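Long-range contacts in Mll7089 protein (Mesorhizobium loti, PDB 2OZ8), which is of unknown function but probably binds magnesium and may act as a hydro-lyase, as some other members of the enolase superfamily do: residues S162-K167 and A189-M194; P197-T202 and P226-D231; E205-L210 and V242-I247; L220-D225 and Q246-E251; A267-V272 and G290-I295. One frame throughout, in Å; residues are numbered along the deposited sequence.

Contact 1 of 5, residues S162-K167 and A189-M194; sequences SAFKIK and AGSKVM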
# COMPACT_ATOMS: atom_id res chain seq x y z
N SER A 162 -13.30 20.85 35.99
CA SER A 162 -14.12 19.64 35.89
C SER A 162 -13.39 18.60 35.06
O SER A 162 -13.90 17.50 34.84
CB SER A 162 -15.47 19.96 35.27
OG SER A 162 -15.34 20.65 34.03
N ALA A 163 -12.18 18.95 34.62
CA ALA A 163 -11.32 18.01 33.91
C ALA A 163 -9.89 18.02 34.50
O ALA A 163 -9.37 19.10 34.84
CB ALA A 163 -11.31 18.33 32.41
N PHE A 164 -9.28 16.84 34.60
CA PHE A 164 -8.08 16.59 35.42
C PHE A 164 -7.15 15.61 34.69
O PHE A 164 -7.61 14.60 34.21
CB PHE A 164 -8.49 15.97 36.78
CG PHE A 164 -9.49 16.81 37.55
CD1 PHE A 164 -9.05 17.89 38.32
CD2 PHE A 164 -10.85 16.59 37.43
CE1 PHE A 164 -9.95 18.73 38.96
CE2 PHE A 164 -11.79 17.48 38.10
CZ PHE A 164 -11.33 18.52 38.84
N LYS A 165 -5.86 15.93 34.60
CA LYS A 165 -4.88 15.04 33.98
C LYS A 165 -3.80 14.66 34.98
O LYS A 165 -3.22 15.52 35.63
CB LYS A 165 -4.22 15.68 32.77
CG LYS A 165 -3.35 14.71 31.98
CD LYS A 165 -2.08 15.39 31.39
CE LYS A 165 -2.40 16.27 30.23
NZ LYS A 165 -1.25 16.85 29.48
N ILE A 166 -3.54 13.36 35.06
CA ILE A 166 -2.53 12.80 35.91
C ILE A 166 -1.51 12.05 35.10
O ILE A 166 -1.79 11.64 33.94
CB ILE A 166 -3.14 11.88 36.99
CG1 ILE A 166 -3.81 10.67 36.36
CG2 ILE A 166 -4.11 12.73 37.89
CD1 ILE A 166 -4.32 9.64 37.35
N LYS A 167 -0.33 11.89 35.70
CA LYS A 167 0.80 11.19 35.10
C LYS A 167 0.80 9.78 35.52
O LYS A 167 0.65 9.51 36.69
CB LYS A 167 2.13 11.82 35.53
CG LYS A 167 2.24 13.27 35.14
CD LYS A 167 2.30 13.51 33.66
CE LYS A 167 2.61 14.96 33.32
NZ LYS A 167 2.38 15.26 31.84
N ALA A 189 -18.14 13.58 40.98
CA ALA A 189 -18.56 12.50 40.06
C ALA A 189 -18.78 13.04 38.65
O ALA A 189 -19.41 14.09 38.46
CB ALA A 189 -19.84 11.82 40.54
N GLY A 190 -18.28 12.31 37.67
CA GLY A 190 -18.55 12.70 36.26
C GLY A 190 -17.67 13.82 35.70
O GLY A 190 -17.96 14.35 34.64
N SER A 191 -16.61 14.17 36.45
CA SER A 191 -15.45 14.88 35.97
C SER A 191 -14.73 14.15 34.82
O SER A 191 -14.75 12.94 34.76
CB SER A 191 -14.48 15.00 37.12
OG SER A 191 -15.04 15.86 38.08
N LYS A 192 -14.07 14.90 33.95
CA LYS A 192 -13.37 14.35 32.80
C LYS A 192 -11.95 14.00 33.24
O LYS A 192 -11.34 14.74 34.03
CB LYS A 192 -13.40 15.39 31.66
CG LYS A 192 -14.74 15.45 30.93
CD LYS A 192 -15.17 16.86 30.56
CE LYS A 192 -16.30 16.93 29.39
NZ LYS A 192 -16.54 18.37 28.68
N VAL A 193 -11.43 12.85 32.79
CA VAL A 193 -10.07 12.41 33.21
C VAL A 193 -9.15 12.06 32.04
O VAL A 193 -9.55 11.36 31.11
CB VAL A 193 -10.15 11.21 34.24
CG1 VAL A 193 -8.78 10.71 34.62
CG2 VAL A 193 -10.94 11.62 35.51
N MET A 194 -7.92 12.54 32.08
CA MET A 194 -6.91 12.17 31.11
C MET A 194 -5.72 11.55 31.81
O MET A 194 -5.37 11.94 32.95
CB MET A 194 -6.44 13.38 30.27
CG MET A 194 -7.59 14.36 29.73
SD MET A 194 -8.60 15.49 30.80
CE MET A 194 -8.59 16.77 29.65

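Contact 2 of 5, residues P197-T202 and P226-D231; sequences PNEAWT and PILRHD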
# COMPACT_ATOMS: atom_id res chain seq x y z
N PRO A 197 1.11 8.75 30.20
CA PRO A 197 2.23 7.85 30.48
C PRO A 197 3.59 8.35 29.99
O PRO A 197 4.61 7.77 30.34
CB PRO A 197 1.89 6.61 29.63
CG PRO A 197 0.40 6.76 29.28
CD PRO A 197 0.24 8.23 29.12
N ASN A 198 3.61 9.38 29.15
CA ASN A 198 4.85 9.91 28.61
C ASN A 198 5.79 8.86 28.06
O ASN A 198 6.99 8.82 28.42
CB ASN A 198 5.55 10.74 29.63
CG ASN A 198 5.98 12.04 29.07
OD1 ASN A 198 7.01 12.15 28.38
ND2 ASN A 198 5.14 13.08 29.31
N GLU A 199 5.24 8.02 27.19
CA GLU A 199 5.96 7.02 26.40
C GLU A 199 6.43 5.82 27.22
O GLU A 199 7.25 5.02 26.76
CB GLU A 199 7.15 7.63 25.60
CG GLU A 199 6.87 8.83 24.69
CD GLU A 199 8.09 9.20 23.72
OE1 GLU A 199 9.22 9.42 24.13
OE2 GLU A 199 7.93 9.31 22.51
N ALA A 200 5.96 5.70 28.46
CA ALA A 200 6.36 4.60 29.32
C ALA A 200 5.95 3.24 28.78
O ALA A 200 6.52 2.22 29.15
CB ALA A 200 5.81 4.78 30.76
N TRP A 201 4.95 3.20 27.91
CA TRP A 201 4.38 1.90 27.50
C TRP A 201 4.81 1.50 26.08
O TRP A 201 5.19 2.35 25.30
CB TRP A 201 2.88 1.92 27.63
CG TRP A 201 2.39 2.19 29.02
CD1 TRP A 201 3.05 1.94 30.18
CD2 TRP A 201 1.10 2.68 29.39
NE1 TRP A 201 2.26 2.25 31.26
CE2 TRP A 201 1.06 2.73 30.82
CE3 TRP A 201 -0.03 3.07 28.67
CZ2 TRP A 201 -0.07 3.15 31.54
CZ3 TRP A 201 -1.18 3.50 29.40
CH2 TRP A 201 -1.18 3.53 30.83
N THR A 202 4.84 0.21 25.80
CA THR A 202 4.86 -0.29 24.43
C THR A 202 3.38 -0.47 23.94
O THR A 202 2.41 -0.50 24.74
CB THR A 202 5.64 -1.64 24.38
OG1 THR A 202 5.16 -2.51 25.40
CG2 THR A 202 7.17 -1.43 24.59
N PRO A 226 1.03 7.72 24.92
CA PRO A 226 1.20 6.50 25.71
C PRO A 226 2.48 5.71 25.39
O PRO A 226 2.93 4.95 26.25
CB PRO A 226 -0.04 5.67 25.35
CG PRO A 226 -0.51 6.17 24.01
CD PRO A 226 -0.04 7.62 23.89
N ILE A 227 3.08 5.92 24.21
CA ILE A 227 4.16 5.09 23.70
C ILE A 227 5.12 5.98 22.89
O ILE A 227 4.81 7.14 22.57
CB ILE A 227 3.62 3.90 22.77
CG1 ILE A 227 2.96 4.43 21.47
CG2 ILE A 227 2.63 2.96 23.51
CD1 ILE A 227 2.71 3.44 20.34
N LEU A 228 6.31 5.43 22.64
CA LEU A 228 7.30 5.98 21.71
C LEU A 228 6.65 6.71 20.59
O LEU A 228 5.91 6.14 19.83
CB LEU A 228 8.15 4.83 21.14
CG LEU A 228 9.56 5.25 20.75
CD1 LEU A 228 10.25 5.97 21.93
CD2 LEU A 228 10.41 4.07 20.27
N ARG A 229 6.91 8.00 20.48
CA ARG A 229 6.23 8.84 19.50
C ARG A 229 6.52 8.46 18.04
O ARG A 229 5.79 8.86 17.14
CB ARG A 229 6.66 10.26 19.70
CG ARG A 229 8.04 10.56 19.16
CD ARG A 229 8.58 11.77 19.86
NE ARG A 229 10.02 11.79 19.72
CZ ARG A 229 10.83 11.17 20.57
NH1 ARG A 229 10.32 10.50 21.60
NH2 ARG A 229 12.16 11.21 20.38
N HIS A 230 7.58 7.71 17.79
CA HIS A 230 7.91 7.31 16.46
C HIS A 230 7.21 6.00 16.11
O HIS A 230 7.30 5.54 14.96
CB HIS A 230 9.44 7.23 16.34
CG HIS A 230 10.12 8.56 16.56
ND1 HIS A 230 9.75 9.71 15.88
CD2 HIS A 230 11.14 8.92 17.39
CE1 HIS A 230 10.52 10.72 16.28
NE2 HIS A 230 11.36 10.27 17.20
N ASP A 231 6.50 5.40 17.09
CA ASP A 231 5.84 4.13 16.83
C ASP A 231 4.46 4.34 16.20
O ASP A 231 3.40 4.20 16.86
CB ASP A 231 5.76 3.26 18.07
CG ASP A 231 5.27 1.87 17.74
OD1 ASP A 231 5.19 1.53 16.54
OD2 ASP A 231 4.96 1.10 18.66
O HOH W 1 6.84 2.65 23.23

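Contact 3 of 5, residues E205-L210 and V242-I247; sequences EALTKL and VTWTQI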
# COMPACT_ATOMS: atom_id res chain seq x y z
N GLU A 205 1.01 -3.34 25.50
CA GLU A 205 0.97 -2.95 26.92
C GLU A 205 0.08 -1.73 27.17
O GLU A 205 -0.77 -1.78 28.05
CB GLU A 205 2.36 -2.64 27.43
CG GLU A 205 2.38 -2.28 28.91
CD GLU A 205 3.70 -1.65 29.35
OE1 GLU A 205 4.61 -1.37 28.52
OE2 GLU A 205 3.85 -1.44 30.56
N ALA A 206 0.23 -0.65 26.38
CA ALA A 206 -0.73 0.51 26.48
C ALA A 206 -2.17 0.04 26.38
O ALA A 206 -2.99 0.34 27.23
CB ALA A 206 -0.46 1.54 25.44
N LEU A 207 -2.45 -0.75 25.34
CA LEU A 207 -3.80 -1.22 25.10
C LEU A 207 -4.38 -2.13 26.22
O LEU A 207 -5.53 -1.99 26.57
CB LEU A 207 -3.87 -1.88 23.72
CG LEU A 207 -5.19 -2.38 23.15
CD1 LEU A 207 -6.45 -1.61 23.55
CD2 LEU A 207 -5.01 -2.35 21.68
N THR A 208 -3.59 -3.04 26.77
CA THR A 208 -4.10 -3.88 27.87
C THR A 208 -4.27 -3.09 29.15
O THR A 208 -5.17 -3.34 29.91
CB THR A 208 -3.23 -5.13 28.12
OG1 THR A 208 -1.95 -4.74 28.60
CG2 THR A 208 -3.04 -5.93 26.81
N LYS A 209 -3.42 -2.09 29.37
CA LYS A 209 -3.61 -1.15 30.48
C LYS A 209 -4.85 -0.26 30.32
O LYS A 209 -5.63 -0.09 31.26
CB LYS A 209 -2.31 -0.36 30.72
CG LYS A 209 -1.27 -1.31 31.35
CD LYS A 209 0.01 -0.69 31.69
CE LYS A 209 0.97 -1.76 32.08
NZ LYS A 209 2.21 -1.17 32.67
N LEU A 210 -5.07 0.25 29.12
CA LEU A 210 -6.32 0.96 28.85
C LEU A 210 -7.55 0.09 29.09
O LEU A 210 -8.58 0.56 29.64
CB LEU A 210 -6.31 1.58 27.44
CG LEU A 210 -5.26 2.70 27.33
CD1 LEU A 210 -4.96 3.09 25.90
CD2 LEU A 210 -5.66 3.90 28.20
N VAL A 242 -8.95 1.01 20.40
CA VAL A 242 -9.42 1.74 21.58
C VAL A 242 -10.62 2.58 21.11
O VAL A 242 -10.50 3.74 20.65
CB VAL A 242 -8.25 2.60 22.17
CG1 VAL A 242 -8.69 3.37 23.33
CG2 VAL A 242 -7.08 1.71 22.59
N THR A 243 -11.80 2.00 21.22
CA THR A 243 -12.98 2.61 20.70
C THR A 243 -13.65 3.44 21.77
O THR A 243 -14.66 4.11 21.48
CB THR A 243 -13.99 1.49 20.30
OG1 THR A 243 -14.23 0.70 21.43
CG2 THR A 243 -13.42 0.59 19.23
N TRP A 244 -13.16 3.37 23.02
CA TRP A 244 -13.79 4.07 24.16
C TRP A 244 -13.07 5.38 24.59
O TRP A 244 -13.55 6.10 25.47
CB TRP A 244 -13.96 3.09 25.36
CG TRP A 244 -12.63 2.52 25.83
CD1 TRP A 244 -11.81 3.03 26.79
CD2 TRP A 244 -11.93 1.36 25.28
NE1 TRP A 244 -10.66 2.27 26.89
CE2 TRP A 244 -10.70 1.24 25.99
CE3 TRP A 244 -12.25 0.40 24.30
CZ2 TRP A 244 -9.79 0.20 25.76
CZ3 TRP A 244 -11.31 -0.64 24.03
CH2 TRP A 244 -10.10 -0.73 24.77
N THR A 245 -11.90 5.68 24.03
CA THR A 245 -11.23 6.91 24.42
C THR A 245 -10.36 7.37 23.29
O THR A 245 -10.21 6.64 22.32
CB THR A 245 -10.41 6.76 25.76
OG1 THR A 245 -9.96 8.03 26.16
CG2 THR A 245 -9.19 5.89 25.62
N GLN A 246 -9.77 8.57 23.43
CA GLN A 246 -8.95 9.17 22.37
C GLN A 246 -7.46 9.03 22.63
O GLN A 246 -7.04 9.09 23.78
CB GLN A 246 -9.29 10.64 22.24
CG GLN A 246 -10.68 10.93 21.63
CD GLN A 246 -11.09 12.39 21.75
OE1 GLN A 246 -11.29 13.07 20.76
NE2 GLN A 246 -11.23 12.87 22.98
N ILE A 247 -6.67 8.84 21.56
CA ILE A 247 -5.23 8.75 21.64
C ILE A 247 -4.64 10.10 21.25
O ILE A 247 -4.69 10.51 20.09
CB ILE A 247 -4.70 7.65 20.70
CG1 ILE A 247 -5.42 6.30 20.91
CG2 ILE A 247 -3.18 7.52 20.82
CD1 ILE A 247 -5.16 5.62 22.29
O HOH W 2 -9.22 3.12 29.26

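Contact 4 of 5, residues L220-D225 and Q246-E251; sequences LLWVED and QINSGE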
# COMPACT_ATOMS: atom_id res chain seq x y z
N LEU A 220 -12.00 7.55 30.56
CA LEU A 220 -11.03 8.52 30.16
C LEU A 220 -11.46 9.28 28.97
O LEU A 220 -11.88 8.69 27.98
CB LEU A 220 -9.70 7.87 29.81
CG LEU A 220 -9.04 7.00 30.88
CD1 LEU A 220 -7.83 6.32 30.30
CD2 LEU A 220 -8.64 7.80 32.11
N LEU A 221 -11.30 10.60 29.04
CA LEU A 221 -11.38 11.48 27.87
C LEU A 221 -10.26 11.24 26.85
O LEU A 221 -10.51 11.15 25.63
CB LEU A 221 -11.37 12.92 28.33
CG LEU A 221 -11.69 13.95 27.27
CD1 LEU A 221 -13.06 13.56 26.50
CD2 LEU A 221 -11.70 15.35 27.87
N TRP A 222 -9.02 11.13 27.31
CA TRP A 222 -7.91 10.78 26.40
C TRP A 222 -6.71 10.25 27.16
O TRP A 222 -6.57 10.47 28.36
CB TRP A 222 -7.51 11.92 25.43
CG TRP A 222 -6.71 13.11 25.97
CD1 TRP A 222 -5.47 13.07 26.54
CD2 TRP A 222 -7.06 14.50 25.91
NE1 TRP A 222 -5.04 14.34 26.87
CE2 TRP A 222 -6.00 15.24 26.50
CE3 TRP A 222 -8.16 15.20 25.42
CZ2 TRP A 222 -6.01 16.65 26.61
CZ3 TRP A 222 -8.18 16.56 25.52
CH2 TRP A 222 -7.12 17.28 26.12
N VAL A 223 -5.90 9.51 26.45
CA VAL A 223 -4.60 9.10 26.92
C VAL A 223 -3.58 9.83 26.03
O VAL A 223 -3.69 9.84 24.79
CB VAL A 223 -4.41 7.54 26.90
CG1 VAL A 223 -4.71 6.94 25.54
CG2 VAL A 223 -3.01 7.14 27.39
N GLU A 224 -2.60 10.45 26.67
CA GLU A 224 -1.67 11.30 25.97
C GLU A 224 -0.30 10.66 25.87
O GLU A 224 0.18 10.15 26.85
CB GLU A 224 -1.58 12.57 26.78
CG GLU A 224 -1.19 13.79 25.99
CD GLU A 224 -1.48 15.08 26.75
OE1 GLU A 224 -2.58 15.24 27.36
OE2 GLU A 224 -0.59 15.94 26.72
N ASP A 225 0.33 10.70 24.70
CA ASP A 225 1.64 10.10 24.51
C ASP A 225 1.87 8.74 25.21
O ASP A 225 2.81 8.60 25.98
CB ASP A 225 2.73 11.07 24.92
CG ASP A 225 2.57 12.41 24.29
OD1 ASP A 225 2.44 12.48 23.05
OD2 ASP A 225 2.56 13.42 25.04
N GLN A 246 -9.77 8.57 23.43
CA GLN A 246 -8.95 9.17 22.37
C GLN A 246 -7.46 9.03 22.63
O GLN A 246 -7.04 9.09 23.78
CB GLN A 246 -9.29 10.64 22.24
CG GLN A 246 -10.68 10.93 21.63
CD GLN A 246 -11.09 12.39 21.75
OE1 GLN A 246 -11.29 13.07 20.76
NE2 GLN A 246 -11.23 12.87 22.98
N ILE A 247 -6.67 8.84 21.56
CA ILE A 247 -5.23 8.75 21.64
C ILE A 247 -4.64 10.10 21.25
O ILE A 247 -4.69 10.51 20.09
CB ILE A 247 -4.70 7.65 20.70
CG1 ILE A 247 -5.42 6.30 20.91
CG2 ILE A 247 -3.18 7.52 20.82
CD1 ILE A 247 -5.16 5.62 22.29
N ASN A 248 -4.06 10.79 22.22
CA ASN A 248 -3.64 12.16 22.04
C ASN A 248 -2.15 12.05 21.83
O ASN A 248 -1.48 11.42 22.59
CB ASN A 248 -4.06 12.96 23.29
CG ASN A 248 -3.74 14.45 23.20
OD1 ASN A 248 -2.72 14.83 22.69
ND2 ASN A 248 -4.62 15.29 23.75
N SER A 249 -1.62 12.63 20.76
CA SER A 249 -0.23 12.38 20.38
C SER A 249 0.44 13.61 19.82
O SER A 249 -0.20 14.47 19.28
CB SER A 249 -0.14 11.30 19.31
OG SER A 249 1.07 10.57 19.49
N GLY A 250 1.75 13.68 19.98
CA GLY A 250 2.59 14.64 19.27
C GLY A 250 3.68 15.30 20.10
O GLY A 250 4.38 16.19 19.59
N GLU A 251 3.81 14.90 21.37
CA GLU A 251 4.85 15.45 22.26
C GLU A 251 6.22 15.14 21.68
O GLU A 251 6.43 14.06 21.10
CB GLU A 251 4.75 14.89 23.71
CG GLU A 251 5.59 15.61 24.81
CD GLU A 251 4.92 16.88 25.42
OE1 GLU A 251 4.38 17.66 24.62
OE2 GLU A 251 4.91 17.09 26.68

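Contact 5 of 5, residues A267-V272 and G290-I295; sequences ADILNV and GIPISI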
# COMPACT_ATOMS: atom_id res chain seq x y z
N ALA A 267 -2.88 9.83 15.24
CA ALA A 267 -3.37 10.58 16.35
C ALA A 267 -4.85 10.75 16.20
O ALA A 267 -5.32 11.10 15.12
CB ALA A 267 -2.73 11.98 16.35
N ASP A 268 -5.59 10.51 17.27
CA ASP A 268 -6.97 10.99 17.32
C ASP A 268 -6.98 12.47 17.66
O ASP A 268 -7.88 13.19 17.22
CB ASP A 268 -7.78 10.25 18.38
CG ASP A 268 -7.99 8.80 18.07
OD1 ASP A 268 -8.26 8.43 16.91
OD2 ASP A 268 -7.92 8.01 19.02
N ILE A 269 -6.04 12.92 18.46
CA ILE A 269 -5.94 14.35 18.82
C ILE A 269 -4.46 14.72 18.68
O ILE A 269 -3.62 13.90 19.04
CB ILE A 269 -6.32 14.67 20.28
CG1 ILE A 269 -7.71 14.19 20.63
CG2 ILE A 269 -6.20 16.22 20.61
CD1 ILE A 269 -7.86 14.01 22.07
N LEU A 270 -4.15 15.90 18.11
CA LEU A 270 -2.77 16.37 18.06
C LEU A 270 -2.48 17.34 19.22
O LEU A 270 -3.23 18.31 19.36
CB LEU A 270 -2.44 16.99 16.67
CG LEU A 270 -1.06 17.68 16.46
CD1 LEU A 270 0.03 16.67 16.27
CD2 LEU A 270 -1.09 18.57 15.25
N ASN A 271 -1.50 17.07 20.11
CA ASN A 271 -1.13 18.08 21.15
C ASN A 271 -0.06 19.03 20.62
O ASN A 271 0.83 18.62 19.90
CB ASN A 271 -0.64 17.44 22.46
CG ASN A 271 -0.66 18.42 23.67
OD1 ASN A 271 0.42 18.76 24.23
ND2 ASN A 271 -1.87 18.82 24.12
N VAL A 272 -0.17 20.29 20.97
CA VAL A 272 0.82 21.27 20.55
C VAL A 272 1.12 22.19 21.71
O VAL A 272 0.42 22.16 22.70
CB VAL A 272 0.37 22.14 19.31
CG1 VAL A 272 -0.02 21.27 18.15
CG2 VAL A 272 -0.76 23.09 19.70
N GLY A 290 -9.62 17.27 9.65
CA GLY A 290 -10.68 16.87 10.57
C GLY A 290 -10.14 16.34 11.87
O GLY A 290 -10.84 15.59 12.58
N ILE A 291 -8.89 16.68 12.18
CA ILE A 291 -8.20 16.30 13.43
C ILE A 291 -8.34 17.44 14.46
O ILE A 291 -8.01 18.61 14.16
CB ILE A 291 -6.68 16.06 13.18
CG1 ILE A 291 -6.46 15.03 12.06
CG2 ILE A 291 -5.94 15.63 14.46
CD1 ILE A 291 -7.20 13.66 12.30
N PRO A 292 -8.83 17.13 15.66
CA PRO A 292 -8.82 18.16 16.72
C PRO A 292 -7.43 18.37 17.33
O PRO A 292 -6.57 17.54 17.17
CB PRO A 292 -9.78 17.58 17.78
CG PRO A 292 -9.70 16.07 17.58
CD PRO A 292 -9.42 15.86 16.11
N ILE A 293 -7.25 19.42 18.11
CA ILE A 293 -5.93 19.80 18.64
C ILE A 293 -6.13 20.16 20.07
O ILE A 293 -7.15 20.76 20.41
CB ILE A 293 -5.32 21.03 17.87
CG1 ILE A 293 -4.76 20.57 16.51
CG2 ILE A 293 -4.26 21.79 18.68
CD1 ILE A 293 -4.17 21.71 15.65
N SER A 294 -5.18 19.77 20.94
CA SER A 294 -5.19 20.30 22.30
C SER A 294 -3.95 21.14 22.51
O SER A 294 -2.94 20.86 21.93
CB SER A 294 -5.37 19.24 23.38
OG SER A 294 -4.36 18.27 23.22
N ILE A 295 -4.08 22.23 23.23
CA ILE A 295 -2.96 23.07 23.64
C ILE A 295 -2.43 22.65 25.03
O ILE A 295 -3.18 22.65 26.03
CB ILE A 295 -3.40 24.53 23.66
CG1 ILE A 295 -4.15 24.89 22.34
CG2 ILE A 295 -2.23 25.46 24.08
CD1 ILE A 295 -3.37 25.18 21.09
O HOH W 3 -3.44 19.77 26.29

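Contact 1 of 5, residues S162-K167 and A189-M194
Four backbone hydrogen bonds join residues 162-167 to 189-194 in parallel, within a beta-alpha-beta unit of the enolase-superfamily barrel whose crossover is helix 173-184. Ser162 O receives Lys192 N at 2.8 Å in its carbonyl plane, and Phe164 O receives Met194 N almost straight, at 167°. In return Lys192 O accepts from Phe164 N, which stands above the carbonyl plane, and Met194 O from Ile166 N at 3.1 Å. Lys165 and Lys167 form the Lys-x-Lys pattern familiar from mandelate racemase relatives. Lys165 CG lies 3.8 Å from Met194 CB, the chains crossing at about a right angle; beyond a bent chain, Lys165 NZ pairs with Glu224 and Glu317. On the face of Phe164 and Val193, which looks onto helices 146-158 and 173-184, Phe164 CG stands anti to the carbonyl carbon (chi1 -56°), bringing the ring edge to Ser191. There Ser191 CB is in the ring plane, 3.8 Å from Phe164 CE2, while Ser191 OG bonds to Pro188 O. On the other face Ala163 CB meets Lys192 CB at 3.7 Å. Met194, bent at chi2 and chi3, folds back, placing its SD 3.7 Å from Phe164 O and its CE 4.2 Å from Ala163 CB.

Contact 2 of 5, residues P197-T202 and P226-D231
The polar part of this contact gathers on one carboxylate oxygen. Glu199 OE2 accepts from Arg229 NH1 at 2.8 Å through its syn lone pair, forming a salt bridge with the oxygen at the edge of the guanidinium, near its plane. The same oxygen takes Arg229 N at 2.6 Å from above the carboxylate plane. An extended Glu199 chain delivers the group, and Arg229 meets it with CG in the crowded position between backbone N and carbonyl carbon (chi1 77°); His230 CD2 lies over a guanidinium face. An alanine at Glu199 would remove both acceptor interactions and would probably loosen the 226-231 loop around Arg229.

Backbone bonding is sparser: Trp201 N donates to Pro226 O at 3.1 Å, nearly along the C=O axis. Water 1 spans a wider gap, donating to Trp201 O and accepting from Leu228 N at 2.9 Å.

Among apolar groups, Pro197 and Pro226 lie side by side, Pro197 CG 3.7 Å from Pro226 CA, while Pro197 CB sits over the centre of one Trp201 ring face. Ile227 CG2 lies 4.3 Å from Trp201 CB.

These loops follow the third and fourth parallel strands of the barrel, and Arg91 of a neighbouring subunit donates to Glu199 O. Two donors on a buried carboxylate oxygen, one cationic, would favour the ionised form of Glu199.

Contact 3 of 5, residues E205-L210 and V242-I247
The indole of Trp244 is the main flat group here. Val242 CG1, from its own segment, lies 4.0 Å above one ring face, offset toward the rim, while water 2 sits at the edge, in plane. That water accepts from Trp244 NE1 at 2.9 Å and donates to Leu210 O at 2.7 Å, so the indole reaches the helix carbonyl through the water and not directly. CG of Trp244 takes the crowded position between backbone N and carbonyl carbon (chi1 59°), and the six-membered ring thereby meets the helix: Trp244 CZ2 is 4.1 Å from Leu210 CB, and Trp244 CH2 is 3.9 Å from Leu207 CD1.

Helix 203-215, which links the third and fourth parallel strands of the barrel, here packs on the turn that leads from helix 232-241 into strand 246-249. The closest apolar touch is Leu207 CD1 to Val242 CG2, 3.5 Å, where the two side chains slide past each other in opposite directions. Leu207 gets there with CG anti to the backbone N (chi1 -176°). Leu210 crosses Val242 at about a right angle, its CD1 4.2 Å from Val242 CG2, and continues inward toward the methyl end of Ile247.

Neighbouring subunits also meet this region: Lys204 of one neighbouring subunit bonds to Val242 O, and Thr243 of another neighbouring subunit packs on Leu207.

Contact 4 of 5, residues L220-D225 and Q246-E251
Strands 222-224 and 246-249 run parallel with their axes 28° apart, Val223 N donating to Gln246 O almost along the C=O axis, Asn248 N to Val223 O and Asp225 N to Asn248 O. On the face of Trp222, Glu224 and Asn248, the Asn248 amide lies over the indole, its ND2 3.1 Å above the centre of the ring, the planes 54° apart; ND2 finds its acceptor in Ser294 OG. Asn248 CB adds a CH-pi contact, 3.8 Å from the centroid of the five-membered ring. Trp222 NE1 donates to the anti lone pair of Glu224 OE1 at 2.7 Å. An alanine in place of Trp222 would probably leave Asn248 and Glu224 less firmly positioned.

Helix 232-241 completes this beta-alpha-beta unit of the barrel, and on its side Val223 CG1 meets Ile247 CD1 at 3.5 Å. Glu224 and Glu251 probably correspond to magnesium ligands of family relatives; their like-charged OE2 atoms, 5.6 Å apart, are not in contact, and Glu251 OE1 bonds to His273 NE2. Asp225 OD1 receives Glu251 N from above the carboxylate plane at 3.2 Å, and Asp225 OD2 lies 3.0 Å from Glu251 CB. At the opposite end Gln246 NE2 donates to Leu221 O at 3.2 Å and 173°.

Contact 5 of 5, residues A267-V272 and G290-I295
Gly290 leaves helix 276-289 with positive phi, leading into the second strand of a beta-alpha-beta unit whose parallel strands, 269-272 and 293-295, stand side by side in the enolase-superfamily barrel. Ile291 follows, its CG2 touching the backbone of Leu270. Pro292 rests its ring on Asp268, CD 3.3 Å from Asp268 O, and the Pro292 and Ile269 side chains cross at about a right angle, Pro292 CG 4.1 Å from Ile269 CG1. Its carbonyl begins the sheet pairing: Pro292 O accepts from Leu270 N at 3.1 Å, in the carbonyl plane and nearly straight at 171°.

Ile293 faces the helices beside Leu270 and Val272, where Ile293 CG2 lies 3.9 Å from Val272 CG2; Ala286 of helix 276-289 packs on it. Next, Ser294 N donates to Leu270 O from above the carbonyl plane, and Ser294 O takes Val272 N at 3.0 Å almost along the C=O axis. The Ser294 side chain turns to the other face, OG between backbone N and carbonyl carbon (chi1 56°). There OG accepts from Asn271 ND2 at 2.7 Å, in the amide plane of an Asn271 whose CG is anti to the backbone N; with strand 246-249 beyond, the hydroxyl links side chains from three strands.

At Ile295, water 3 accepts from Asn271 ND2 at 2.8 Å and donates, weakly, to Ile295 O, while Ile295 CD1 lies 3.6 Å from Val272 CG2.

In the fold
Contacts 1, 4 and 5 are strand pairings of one barrel sheet. Contacts 1 and 4, centres 13 Å apart, join where Val193 O meets Leu221 N at 2.8 Å, and contacts 4 and 5, centres 9 Å apart, where Ser249 N meets Ile269 O. Contact 2 ties the loops beyond the strands, its centre 10 Å from that of contact 4, through Glu199 N to Asp225 O. Contact 3 shares Gln246 and Ile247 with contact 4; it joins helix 203-215 to the turn before strand 246-249, and its Ala206 touches Trp201 of contact 2. Lys165, 3.0 Å from NZ to Glu224 OE1, brings contact 1 to the probable metal site near contact 4.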